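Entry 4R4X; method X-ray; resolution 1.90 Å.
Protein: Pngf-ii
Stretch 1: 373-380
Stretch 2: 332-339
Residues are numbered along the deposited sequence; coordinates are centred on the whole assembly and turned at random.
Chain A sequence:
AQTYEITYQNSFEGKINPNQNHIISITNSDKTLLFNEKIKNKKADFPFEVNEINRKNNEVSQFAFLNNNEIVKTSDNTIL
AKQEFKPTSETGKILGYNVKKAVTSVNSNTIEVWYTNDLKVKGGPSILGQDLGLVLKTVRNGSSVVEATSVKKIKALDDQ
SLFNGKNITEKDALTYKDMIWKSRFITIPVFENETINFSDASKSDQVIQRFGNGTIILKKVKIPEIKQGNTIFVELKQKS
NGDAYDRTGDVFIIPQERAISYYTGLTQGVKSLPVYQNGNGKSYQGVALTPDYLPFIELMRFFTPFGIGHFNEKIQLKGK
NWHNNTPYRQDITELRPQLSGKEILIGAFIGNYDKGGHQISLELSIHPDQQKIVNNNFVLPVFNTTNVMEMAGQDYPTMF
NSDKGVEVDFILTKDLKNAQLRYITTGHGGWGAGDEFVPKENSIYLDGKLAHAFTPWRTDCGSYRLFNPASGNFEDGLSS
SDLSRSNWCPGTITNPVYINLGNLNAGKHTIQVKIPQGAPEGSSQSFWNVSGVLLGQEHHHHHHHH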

ATOM      1  N   ILE A 373      15.643  -3.933  -7.009  1.00 20.52           N
ATOM      2  CA  ILE A 373      15.016  -4.926  -7.887  1.00 21.30           C
ATOM      3  C   ILE A 373      14.253  -4.302  -9.048  1.00 20.10           C
ATOM      4  O   ILE A 373      14.274  -4.845 -10.161  1.00 20.74           O
ATOM      5  CB  ILE A 373      14.076  -5.839  -7.064  1.00 23.56           C
ATOM      6  CG1 ILE A 373      14.915  -6.785  -6.196  1.00 25.41           C
ATOM      7  CG2 ILE A 373      13.167  -6.664  -7.952  1.00 24.71           C
ATOM      8  CD1 ILE A 373      14.257  -7.132  -4.881  1.00 27.28           C
ATOM      9  N   VAL A 374      13.591  -3.178  -8.798  1.00 17.45           N
ATOM     10  CA  VAL A 374      12.875  -2.432  -9.825  1.00 17.31           C
ATOM     11  C   VAL A 374      13.654  -1.159 -10.124  1.00 17.26           C
ATOM     12  O   VAL A 374      13.683  -0.235  -9.300  1.00 17.54           O
ATOM     13  CB  VAL A 374      11.444  -2.093  -9.337  1.00 17.58           C
ATOM     14  CG1 VAL A 374      10.725  -1.227 -10.350  1.00 18.01           C
ATOM     15  CG2 VAL A 374      10.694  -3.389  -9.055  1.00 17.54           C
ATOM     16  N   ASN A 375      14.322  -1.130 -11.282  1.00 17.22           N
ATOM     17  CA  ASN A 375      15.352  -0.132 -11.552  1.00 17.87           C
ATOM     18  C   ASN A 375      15.102   0.762 -12.774  1.00 17.88           C
ATOM     19  O   ASN A 375      16.007   1.473 -13.210  1.00 17.36           O
ATOM     20  CB  ASN A 375      16.700  -0.834 -11.709  1.00 19.55           C
ATOM     21  CG  ASN A 375      17.097  -1.571 -10.463  1.00 20.48           C
ATOM     22  OD1 ASN A 375      17.226  -0.965  -9.411  1.00 21.84           O
ATOM     23  ND2 ASN A 375      17.277  -2.876 -10.561  1.00 21.38           N
ATOM     24  N   ASN A 376      13.888   0.737 -13.316  1.00 16.50           N
ATOM     25  CA  ASN A 376      13.563   1.594 -14.464  1.00 16.06           C
ATOM     26  C   ASN A 376      13.512   3.052 -14.044  1.00 16.14           C
ATOM     27  O   ASN A 376      13.040   3.354 -12.960  1.00 14.02           O
ATOM     28  CB  ASN A 376      12.279   1.170 -15.154  1.00 15.32           C
ATOM     29  CG  ASN A 376      11.041   1.338 -14.282  1.00 14.76           C
ATOM     30  OD1 ASN A 376      10.152   2.180 -14.565  1.00 15.02           O
ATOM     31  ND2 ASN A 376      10.959   0.548 -13.246  1.00 13.36           N
ATOM     32  N   ASN A 377      14.038   3.950 -14.880  1.00 15.68           N
ATOM     33  CA  ASN A 377      13.918   5.393 -14.643  1.00 16.17           C
ATOM     34  C   ASN A 377      13.135   6.075 -15.747  1.00 16.18           C
ATOM     35  O   ASN A 377      13.121   7.309 -15.834  1.00 17.13           O
ATOM     36  CB  ASN A 377      15.289   6.063 -14.469  1.00 17.64           C
ATOM     37  CG  ASN A 377      16.232   5.771 -15.622  1.00 18.15           C
ATOM     38  OD1 ASN A 377      15.810   5.360 -16.690  1.00 16.94           O
ATOM     39  ND2 ASN A 377      17.518   5.988 -15.403  1.00 19.99           N
ATOM     40  N   PHE A 378      12.472   5.263 -16.567  1.00 15.60           N
ATOM     41  CA  PHE A 378      11.743   5.682 -17.745  1.00 15.64           C
ATOM     42  C   PHE A 378      10.394   4.983 -17.774  1.00 15.31           C
ATOM     43  O   PHE A 378      10.316   3.777 -17.521  1.00 14.60           O
ATOM     44  CB  PHE A 378      12.542   5.320 -18.998  1.00 17.17           C
ATOM     45  CG  PHE A 378      11.860   5.667 -20.299  1.00 17.89           C
ATOM     46  CD1 PHE A 378      11.018   4.763 -20.919  1.00 17.91           C
ATOM     47  CD2 PHE A 378      12.098   6.895 -20.924  1.00 19.75           C
ATOM     48  CE1 PHE A 378      10.406   5.070 -22.130  1.00 18.33           C
ATOM     49  CE2 PHE A 378      11.474   7.209 -22.118  1.00 19.92           C
ATOM     50  CZ  PHE A 378      10.643   6.286 -22.733  1.00 18.64           C
ATOM     51  N   VAL A 379       9.348   5.760 -18.053  1.00 14.38           N
ATOM     52  CA  VAL A 379       7.963   5.297 -18.197  1.00 14.21           C
ATOM     53  C   VAL A 379       7.318   6.036 -19.365  1.00 14.58           C
ATOM     54  O   VAL A 379       7.357   7.259 -19.406  1.00 15.81           O
ATOM     55  CB  VAL A 379       7.143   5.602 -16.919  1.00 14.15           C
ATOM     56  CG1 VAL A 379       5.687   5.243 -17.105  1.00 13.93           C
ATOM     57  CG2 VAL A 379       7.716   4.850 -15.726  1.00 14.05           C
ATOM     58  N   LEU A 380       6.767   5.291 -20.329  1.00 14.46           N
ATOM     59  CA  LEU A 380       6.037   5.852 -21.471  1.00 14.49           C
ATOM     60  C   LEU A 380       4.761   5.057 -21.715  1.00 14.44           C
ATOM     61  O   LEU A 380       4.834   3.881 -22.095  1.00 13.17           O
ATOM     62  CB  LEU A 380       6.871   5.771 -22.745  1.00 15.04           C
ATOM     63  CG  LEU A 380       6.244   6.418 -23.988  1.00 15.24           C
ATOM     64  CD1 LEU A 380       6.098   7.907 -23.798  1.00 16.35           C
ATOM     65  CD2 LEU A 380       7.067   6.139 -25.235  1.00 15.15           C
TER
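Stretch 2 332-339: ITELRPQL

Stretch 1 runs as an irregular loop through N377 and then enters a strand at F378 that continues beyond L380. Stretch 2 is more tightly wound. T333 to L335 form a 3-10 segment, and R336 to L339 are helical. Backbone hydrogen bonds hold these turns: L335 N to I332 O at 2.9 Å, R336 N to T333 O at 3.1 Å and Q338 N to L335 O at 2.9 Å. The two stretches advance in the same general direction. CA of V374 lies 6.2 Å from CA of E334, CA of N377 lies 5.8 Å from CA of P337, and CA of V379 lies 6.4 Å from CA of Q338. No clear hydrogen bond joins them; several of the close approaches are van der Waals packing.

V379 is the most heavily covered residue. Its CA-to-CB bond points toward stretch 2, while those of its neighbours F378 and L380 point away, as expected from strand alternation. V379 CG2 packs 3.9 Å from P337 CG and 3.6 Å from E334 O. V379 CG1 reaches L335 CD2 at 4.2 Å and Q338 CB at 4.1 Å. V379 thus touches E334, L335, P337 and Q338.

The CA-to-CB bond of P337 also points toward stretch 1. Its ring lies against the backbone of stretch 1, with P337 CG 3.7 Å from N377 C and 3.8 Å from N376 O. The CA-to-CB bond of N377 points away, and its amide is hydrogen-bonded elsewhere in the structure.

At the other end, the CA-to-CB bond of V374 points toward stretch 2. V374 CG1 sits 3.7 Å from E334 CA and 3.8 Å from E334 CB. V374 CB is 4.3 Å from T333 CG2. Between the two valines, the end of the N376 side chain approaches E334, but its amide is probably turned over in the model.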

ATOM      1  N   ILE A 332       3.011  -0.337  -7.012  1.00 11.78           N
ATOM      2  CA  ILE A 332       3.186   0.420  -8.249  1.00 12.06           C
ATOM      3  C   ILE A 332       4.577   1.088  -8.318  1.00 11.68           C
ATOM      4  O   ILE A 332       4.739   2.119  -8.979  1.00 12.40           O
ATOM      5  CB  ILE A 332       2.078   1.487  -8.412  1.00 11.86           C
ATOM      6  CG1 ILE A 332       1.908   2.318  -7.146  1.00 12.05           C
ATOM      7  CG2 ILE A 332       0.750   0.843  -8.774  1.00 11.89           C
ATOM      8  CD1 ILE A 332       1.027   3.539  -7.386  1.00 12.04           C
ATOM      9  N   THR A 333       5.564   0.461  -7.696  1.00 11.70           N
ATOM     10  CA  THR A 333       6.946   1.006  -7.549  1.00 12.29           C
ATOM     11  C   THR A 333       7.568   1.375  -8.890  1.00 12.45           C
ATOM     12  O   THR A 333       8.221   2.419  -9.013  1.00 11.73           O
ATOM     13  CB  THR A 333       7.833  -0.002  -6.762  1.00 12.54           C
ATOM     14  OG1 THR A 333       7.296  -0.145  -5.436  1.00 12.46           O
ATOM     15  CG2 THR A 333       9.293   0.443  -6.687  1.00 12.84           C
ATOM     16  N   GLU A 334       7.300   0.568  -9.917  1.00 12.70           N
ATOM     17  CA  GLU A 334       7.788   0.849 -11.271  1.00 13.52           C
ATOM     18  C   GLU A 334       7.242   2.141 -11.945  1.00 13.73           C
ATOM     19  O   GLU A 334       7.797   2.594 -12.955  1.00 13.26           O
ATOM     20  CB  GLU A 334       7.564  -0.386 -12.200  1.00 13.82           C
ATOM     21  CG  GLU A 334       6.171  -0.546 -12.804  1.00 15.04           C
ATOM     22  CD  GLU A 334       5.138  -1.196 -11.885  1.00 15.83           C
ATOM     23  OE1 GLU A 334       5.343  -1.237 -10.655  1.00 16.97           O
ATOM     24  OE2 GLU A 334       4.103  -1.667 -12.399  1.00 17.82           O
ATOM     25  N   LEU A 335       6.164   2.719 -11.421  1.00 13.02           N
ATOM     26  CA  LEU A 335       5.633   3.971 -11.978  1.00 14.15           C
ATOM     27  C   LEU A 335       6.171   5.224 -11.279  1.00 14.21           C
ATOM     28  O   LEU A 335       5.743   6.352 -11.578  1.00 14.10           O
ATOM     29  CB  LEU A 335       4.092   3.959 -11.938  1.00 14.12           C
ATOM     30  CG  LEU A 335       3.434   2.810 -12.706  1.00 14.35           C
ATOM     31  CD1 LEU A 335       1.927   2.795 -12.505  1.00 14.61           C
ATOM     32  CD2 LEU A 335       3.801   2.913 -14.184  1.00 15.15           C
ATOM     33  N   ARG A 336       7.107   5.013 -10.364  1.00 14.67           N
ATOM     34  CA  ARG A 336       7.778   6.090  -9.649  1.00 16.48           C
ATOM     35  C   ARG A 336       8.198   7.274 -10.563  1.00 15.91           C
ATOM     36  O   ARG A 336       7.907   8.408 -10.241  1.00 16.30           O
ATOM     37  CB  ARG A 336       8.980   5.542  -8.863  1.00 17.82           C
ATOM     38  CG  ARG A 336       9.668   6.592  -7.987  1.00 20.36           C
ATOM     39  CD  ARG A 336      11.021   6.131  -7.457  1.00 21.89           C
ATOM     40  NE  ARG A 336      11.951   5.955  -8.569  1.00 24.72           N
ATOM     41  CZ  ARG A 336      12.528   6.960  -9.225  1.00 26.80           C
ATOM     42  NH1 ARG A 336      12.335   8.229  -8.865  1.00 27.53           N
ATOM     43  NH2 ARG A 336      13.324   6.681 -10.237  1.00 31.00           N
ATOM     44  N   PRO A 337       8.839   7.001 -11.717  1.00 16.53           N
ATOM     45  CA  PRO A 337       9.255   8.111 -12.594  1.00 16.63           C
ATOM     46  C   PRO A 337       8.105   8.986 -13.106  1.00 17.57           C
ATOM     47  O   PRO A 337       8.320  10.155 -13.376  1.00 17.00           O
ATOM     48  CB  PRO A 337       9.954   7.408 -13.759  1.00 16.67           C
ATOM     49  CG  PRO A 337      10.410   6.106 -13.172  1.00 16.95           C
ATOM     50  CD  PRO A 337       9.295   5.703 -12.235  1.00 16.09           C
ATOM     51  N   GLN A 338       6.906   8.427 -13.233  1.00 16.81           N
ATOM     52  CA  GLN A 338       5.749   9.173 -13.680  1.00 18.57           C
ATOM     53  C   GLN A 338       5.079   9.907 -12.511  1.00 19.42           C
ATOM     54  O   GLN A 338       4.372  10.874 -12.735  1.00 23.14           O
ATOM     55  CB  GLN A 338       4.766   8.218 -14.383  1.00 19.21           C
ATOM     56  CG  GLN A 338       3.525   8.837 -15.006  1.00 21.02           C
ATOM     57  CD  GLN A 338       3.825   9.730 -16.203  1.00 21.70           C
ATOM     58  OE1 GLN A 338       3.244  10.812 -16.353  1.00 25.37           O
ATOM     59  NE2 GLN A 338       4.731   9.287 -17.052  1.00 20.23           N
ATOM     60  N   LEU A 339       5.308   9.457 -11.277  1.00 17.93           N
ATOM     61  CA  LEU A 339       4.642  10.042 -10.086  1.00 17.45           C
ATOM     62  C   LEU A 339       5.479  11.044  -9.316  1.00 17.11           C
ATOM     63  O   LEU A 339       4.941  11.998  -8.759  1.00 17.69           O
ATOM     64  CB  LEU A 339       4.240   8.932  -9.122  1.00 17.65           C
ATOM     65  CG  LEU A 339       3.214   7.912  -9.619  1.00 17.83           C
ATOM     66  CD1 LEU A 339       3.271   6.677  -8.724  1.00 18.44           C
ATOM     67  CD2 LEU A 339       1.827   8.513  -9.626  1.00 19.13           C
TER